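Local coordinates for protein flavin-dependent monooxygenase, oxygenase subunit HsaA (Rhodococcus sp., PDB 2RFQ) that hydroxylates the phenolic steroid intermediate 3-HSA to the catechol 3,4-DHSA during cholesterol catabolism, using reduced FMN and molecular oxygen, at residues 155-160 against 165-170; 295-300 against 327-332. One frame throughout, in Å; residues are numbered along the deposited sequence.

Interaction 1: residues 155-160 against 165-170; sequences GPVIKD and DFVSFL
F166 sets its CG anti to the backbone N (chi1 -164°), which lays the ring across G155, while V157, with CG2 placed beside its own backbone N, reaches over to V167. These residues belong to a beta hairpin, strand 150-159 turning back into strand 162-172, within the beta domain of an acyl-CoA dehydrogenase-like fold. The short segments diverge, 119° apart, and the contact is concentrated at G155-V157 against D165-V167. There G155 and V167 form a hydrogen-bonded pair: G155 N gives to V167 O at 3.0 Å, and V167 N returns a straighter bond to G155 O. P156 and F166 follow as a non-hydrogen-bonded pair, drawn close enough for P156 CA to make a CA-H...O contact with D165 O at 3.3 Å. The same oxygen accepts from V157 N at 3.1 Å, the donor lying above the carbonyl plane. The F166 ring lies over the G155 backbone, with G155 CA 4.1 Å from the ring centroid in a CH-pi contact. P122 also touches this ring, and Y120, a probable FMN-binding residue by similarity, lies close by.

On the other side of the sheet, V157 and V167 cross at about a right angle, CG2 to CG2 at 3.8 Å, and V128 and V207 extend this apolar patch on the flanking strands. The F169 ring comes up against P156 and V157. One of its faces takes V167 CG2, offset toward the rim, and P156 O meets the ring edge in plane, 3.8 Å from F169 CZ.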
loop_
_atom_site.group_PDB
_atom_site.type_symbol
_atom_site.label_atom_id
_atom_site.label_comp_id
_atom_site.label_asym_id
_atom_site.label_seq_id
_atom_site.Cartn_x
_atom_site.Cartn_y
_atom_site.Cartn_z
ATOM N N GLY A 155 -35.338 7.387 -11.577
ATOM C CA GLY A 155 -36.164 6.383 -10.937
ATOM C C GLY A 155 -36.815 5.464 -11.937
ATOM O O GLY A 155 -36.748 5.717 -13.150
ATOM N N PRO A 156 -37.440 4.392 -11.432
ATOM C CA PRO A 156 -38.165 3.508 -12.324
ATOM C C PRO A 156 -39.517 4.077 -12.733
ATOM O O PRO A 156 -40.138 4.873 -12.001
ATOM C CB PRO A 156 -38.367 2.250 -11.472
ATOM C CG PRO A 156 -38.535 2.794 -10.083
ATOM C CD PRO A 156 -37.543 3.962 -10.024
ATOM N N VAL A 157 -39.960 3.663 -13.919
ATOM C CA VAL A 157 -41.342 3.818 -14.359
ATOM C C VAL A 157 -42.120 2.594 -13.897
ATOM O O VAL A 157 -41.661 1.461 -14.077
ATOM C CB VAL A 157 -41.426 3.932 -15.908
ATOM C CG1 VAL A 157 -42.873 3.689 -16.424
ATOM C CG2 VAL A 157 -40.904 5.267 -16.365
ATOM N N ILE A 158 -43.285 2.838 -13.291
ATOM C CA ILE A 158 -44.147 1.775 -12.792
ATOM C C ILE A 158 -45.360 1.597 -13.710
ATOM O O ILE A 158 -46.109 2.538 -13.980
ATOM C CB ILE A 158 -44.572 2.047 -11.322
ATOM C CG1 ILE A 158 -43.337 2.319 -10.423
ATOM C CG2 ILE A 158 -45.445 0.905 -10.787
ATOM C CD1 ILE A 158 -42.366 1.124 -10.257
ATOM N N LYS A 159 -45.531 0.378 -14.203
ATOM C CA LYS A 159 -46.598 0.065 -15.133
ATOM C C LYS A 159 -47.077 -1.333 -14.766
ATOM O O LYS A 159 -46.258 -2.241 -14.630
ATOM C CB LYS A 159 -46.039 0.122 -16.547
ATOM C CG LYS A 159 -47.066 -0.062 -17.629
ATOM C CD LYS A 159 -46.415 0.136 -18.976
ATOM C CE LYS A 159 -47.227 -0.517 -20.061
ATOM N NZ LYS A 159 -46.576 -0.246 -21.364
ATOM N N ASP A 160 -48.385 -1.495 -14.564
ATOM C CA ASP A 160 -48.956 -2.737 -13.997
ATOM C C ASP A 160 -48.256 -3.110 -12.685
ATOM O O ASP A 160 -48.016 -4.296 -12.399
ATOM C CB ASP A 160 -48.901 -3.910 -15.012
ATOM N N ASP A 165 -38.711 0.456 -16.803
ATOM C CA ASP A 165 -37.719 1.320 -17.445
ATOM C C ASP A 165 -37.055 2.084 -16.334
ATOM O O ASP A 165 -37.599 2.162 -15.240
ATOM C CB ASP A 165 -38.419 2.298 -18.393
ATOM C CG ASP A 165 -37.472 2.962 -19.404
ATOM O OD1 ASP A 165 -36.259 2.657 -19.452
ATOM O OD2 ASP A 165 -37.978 3.798 -20.177
ATOM N N PHE A 166 -35.868 2.620 -16.600
ATOM C CA PHE A 166 -35.235 3.523 -15.641
ATOM C C PHE A 166 -34.964 4.813 -16.358
ATOM O O PHE A 166 -34.297 4.824 -17.395
ATOM C CB PHE A 166 -33.949 2.953 -15.076
ATOM C CG PHE A 166 -33.484 3.670 -13.836
ATOM C CD1 PHE A 166 -33.788 3.162 -12.573
ATOM C CD2 PHE A 166 -32.776 4.868 -13.931
ATOM C CE1 PHE A 166 -33.378 3.836 -11.414
ATOM C CE2 PHE A 166 -32.358 5.549 -12.788
ATOM C CZ PHE A 166 -32.665 5.032 -11.521
ATOM N N VAL A 167 -35.487 5.904 -15.803
ATOM C CA VAL A 167 -35.564 7.171 -16.527
ATOM C C VAL A 167 -35.142 8.329 -15.625
ATOM O O VAL A 167 -34.942 8.144 -14.418
ATOM C CB VAL A 167 -37.024 7.427 -16.985
ATOM C CG1 VAL A 167 -37.538 6.287 -17.861
ATOM C CG2 VAL A 167 -37.934 7.595 -15.767
ATOM N N SER A 168 -35.022 9.513 -16.217
ATOM C CA SER A 168 -34.972 10.749 -15.446
ATOM C C SER A 168 -36.251 11.537 -15.671
ATOM O O SER A 168 -36.661 11.755 -16.815
ATOM C CB SER A 168 -33.774 11.619 -15.856
ATOM O OG SER A 168 -32.553 10.964 -15.542
ATOM N N PHE A 169 -36.866 11.962 -14.571
ATOM C CA PHE A 169 -38.031 12.839 -14.625
ATOM C C PHE A 169 -37.568 14.276 -14.477
ATOM O O PHE A 169 -36.916 14.629 -13.480
ATOM C CB PHE A 169 -38.991 12.499 -13.482
ATOM C CG PHE A 169 -39.429 11.056 -13.461
ATOM C CD1 PHE A 169 -40.452 10.607 -14.305
ATOM C CD2 PHE A 169 -38.818 10.149 -12.601
ATOM C CE1 PHE A 169 -40.830 9.269 -14.278
ATOM C CE2 PHE A 169 -39.214 8.798 -12.565
ATOM C CZ PHE A 169 -40.217 8.366 -13.396
ATOM N N LEU A 170 -37.915 15.118 -15.452
ATOM C CA LEU A 170 -37.576 16.544 -15.392
ATOM C C LEU A 170 -38.763 17.286 -14.763
ATOM O O LEU A 170 -39.875 17.260 -15.308
ATOM C CB LEU A 170 -37.308 17.099 -16.811
ATOM C CG LEU A 170 -37.150 18.624 -16.981
ATOM C CD1 LEU A 170 -35.895 19.177 -16.294
ATOM C CD2 LEU A 170 -37.157 18.978 -18.507
#

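Interaction 2: residues 295-300 against 327-332; sequences RQLSGN and VRATGR
Q296 and R332 carry the polar half of this helix-to-helix contact. R332 NH1 donates to Q296 OE1 at 3.0 Å, but the bond is bent, 140° at the hydrogen, and the donor sits somewhat off the amide's carbonyl plane. The two side chains cross at about a right angle with amide and guanidinium planes 54° apart, so this is a single N-H contact and not a flat two-pronged pairing. R332 reaches the amide through a bend at chi3 (-149°), whereas the Q296 chain stays extended beyond CG.

A water closes the triangle. It donates to Q296 OE1 at 2.7 Å and accepts from R332 NE at 3.0 Å, lying in plane at the guanidinium edge, so OE1 receives two hydrogens and the arginine is held by two of its nitrogens. One face of the guanidinium is lined by R328 CG, offset toward the rim.

Charge comes from the second subunit: its D289 makes salt bridges to R332 NH2 and R328 NE, and its D291 OD2 and the backbone O of its S288 take hydrogen bonds from Q296 NE2. Replacing R332 by alanine would probably take from Q296 OE1 its N-H donor, leave the water without the NE that binds it, and cost D289 of the second subunit one of its positive mates.

The apolar half is slight. L297 CB meets A329 CB at 4.3 Å, where the two backbones come nearest, 6.6 Å between L297 CA and A329 CA.

Both segments belong to the C-terminal helical domain of the acyl-CoA dehydrogenase fold. Helix 277-309 lies beside helix 316-344, L297 also packs on T239, S242 and A243 of helix 233-266, and V327 turns to helix 373-384.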
loop_
_atom_site.group_PDB
_atom_site.type_symbol
_atom_site.label_atom_id
_atom_site.label_comp_id
_atom_site.label_asym_id
_atom_site.label_seq_id
_atom_site.Cartn_x
_atom_site.Cartn_y
_atom_site.Cartn_z
ATOM N N ARG A 295 -4.204 12.417 -16.262
ATOM C CA ARG A 295 -3.853 11.903 -17.602
ATOM C C ARG A 295 -4.823 10.833 -18.049
ATOM O O ARG A 295 -5.292 10.864 -19.178
ATOM C CB ARG A 295 -2.442 11.350 -17.613
ATOM C CG ARG A 295 -1.369 12.435 -17.698
ATOM C CD ARG A 295 -0.018 11.765 -17.841
ATOM N NE ARG A 295 1.098 12.708 -17.707
ATOM C CZ ARG A 295 1.599 13.413 -18.724
ATOM N NH1 ARG A 295 1.118 13.277 -19.964
ATOM N NH2 ARG A 295 2.592 14.267 -18.512
ATOM N N GLN A 296 -5.151 9.904 -17.149
ATOM C CA GLN A 296 -6.111 8.843 -17.530
ATOM C C GLN A 296 -7.541 9.363 -17.642
ATOM O O GLN A 296 -8.264 9.045 -18.610
ATOM C CB GLN A 296 -6.042 7.695 -16.528
ATOM C CG GLN A 296 -4.667 7.039 -16.561
ATOM C CD GLN A 296 -4.605 5.766 -15.753
ATOM O OE1 GLN A 296 -4.913 5.760 -14.550
ATOM N NE2 GLN A 296 -4.211 4.661 -16.417
ATOM N N LEU A 297 -7.962 10.160 -16.660
ATOM C CA LEU A 297 -9.335 10.647 -16.654
ATOM C C LEU A 297 -9.638 11.501 -17.880
ATOM O O LEU A 297 -10.638 11.287 -18.562
ATOM C CB LEU A 297 -9.612 11.438 -15.364
ATOM C CG LEU A 297 -11.088 11.750 -15.124
ATOM C CD1 LEU A 297 -11.854 10.483 -14.658
ATOM C CD2 LEU A 297 -11.175 12.815 -14.072
ATOM N N SER A 298 -8.763 12.461 -18.161
ATOM C CA SER A 298 -8.930 13.289 -19.343
ATOM C C SER A 298 -8.608 12.517 -20.638
ATOM O O SER A 298 -9.267 12.717 -21.683
ATOM C CB SER A 298 -8.104 14.563 -19.197
ATOM O OG SER A 298 -6.714 14.316 -19.259
ATOM N N GLY A 299 -7.624 11.609 -20.563
ATOM C CA GLY A 299 -7.200 10.794 -21.724
ATOM C C GLY A 299 -8.301 9.921 -22.295
ATOM O O GLY A 299 -8.501 9.872 -23.527
ATOM N N ASN A 300 -8.992 9.192 -21.423
ATOM C CA ASN A 300 -10.068 8.334 -21.890
ATOM C C ASN A 300 -11.205 9.164 -22.498
ATOM O O ASN A 300 -11.774 8.785 -23.509
ATOM C CB ASN A 300 -10.578 7.448 -20.749
ATOM C CG ASN A 300 -9.573 6.407 -20.321
ATOM O OD1 ASN A 300 -9.418 6.139 -19.100
ATOM N ND2 ASN A 300 -8.907 5.778 -21.284
ATOM N N VAL A 327 -12.721 5.463 -11.621
ATOM C CA VAL A 327 -12.745 5.162 -10.185
ATOM C C VAL A 327 -11.318 5.220 -9.605
ATOM O O VAL A 327 -11.097 5.714 -8.488
ATOM C CB VAL A 327 -13.446 3.819 -9.847
ATOM C CG1 VAL A 327 -14.895 3.814 -10.387
ATOM C CG2 VAL A 327 -12.654 2.621 -10.371
ATOM N N ARG A 328 -10.346 4.758 -10.384
ATOM C CA ARG A 328 -8.967 4.778 -9.877
ATOM C C ARG A 328 -8.436 6.200 -9.703
ATOM O O ARG A 328 -7.672 6.449 -8.775
ATOM C CB ARG A 328 -8.030 3.960 -10.761
ATOM C CG ARG A 328 -6.784 3.473 -9.967
ATOM C CD ARG A 328 -6.217 2.171 -10.606
ATOM N NE ARG A 328 -5.070 1.573 -9.906
ATOM C CZ ARG A 328 -5.164 0.874 -8.774
ATOM N NH1 ARG A 328 -6.353 0.688 -8.177
ATOM N NH2 ARG A 328 -4.075 0.347 -8.218
ATOM N N ALA A 329 -8.835 7.118 -10.588
ATOM C CA ALA A 329 -8.397 8.513 -10.509
ATOM C C ALA A 329 -8.875 9.123 -9.186
ATOM O O ALA A 329 -8.112 9.814 -8.493
ATOM C CB ALA A 329 -8.952 9.295 -11.668
ATOM N N THR A 330 -10.127 8.844 -8.820
ATOM C CA THR A 330 -10.635 9.273 -7.505
ATOM C C THR A 330 -9.749 8.708 -6.393
ATOM O O THR A 330 -9.322 9.436 -5.502
ATOM C CB THR A 330 -12.091 8.826 -7.320
ATOM O OG1 THR A 330 -12.890 9.619 -8.217
ATOM C CG2 THR A 330 -12.559 9.014 -5.854
ATOM N N GLY A 331 -9.455 7.416 -6.478
ATOM C CA GLY A 331 -8.586 6.761 -5.489
ATOM C C GLY A 331 -7.202 7.384 -5.407
ATOM O O GLY A 331 -6.698 7.621 -4.302
ATOM N N ARG A 332 -6.583 7.652 -6.568
ATOM C CA ARG A 332 -5.248 8.270 -6.595
ATOM C C ARG A 332 -5.288 9.675 -5.970
ATOM O O ARG A 332 -4.378 10.080 -5.243
ATOM C CB ARG A 332 -4.740 8.389 -8.034
ATOM C CG ARG A 332 -4.473 7.040 -8.737
ATOM C CD ARG A 332 -3.728 7.291 -10.055
ATOM N NE ARG A 332 -4.074 6.281 -11.063
ATOM C CZ ARG A 332 -3.482 5.089 -11.197
ATOM N NH1 ARG A 332 -3.871 4.259 -12.164
ATOM N NH2 ARG A 332 -2.536 4.705 -10.346
HETATM O O HOH W 1 -6.449 6.999 -12.697
#

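The two contacts lie in different parts of one acyl-CoA dehydrogenase-like chain and share no element: their centres are 31 Å apart and their nearest atoms about 18 Å. Interaction 1 joins neighbouring strands of a hairpin near the edge of the chain, partly buried, and relies on backbone bonds with aromatic and valine side chains to either side. Interaction 2 is wholly buried and ties two long helices that follow one another in the chain. Its work is done by side-chain ends and a water, with little apolar contact. The assembly separates them further, since another subunit completes the polar network of 295-300 and 327-332, whereas 155-160 and 165-170 touch no other protein chain of the tetramer.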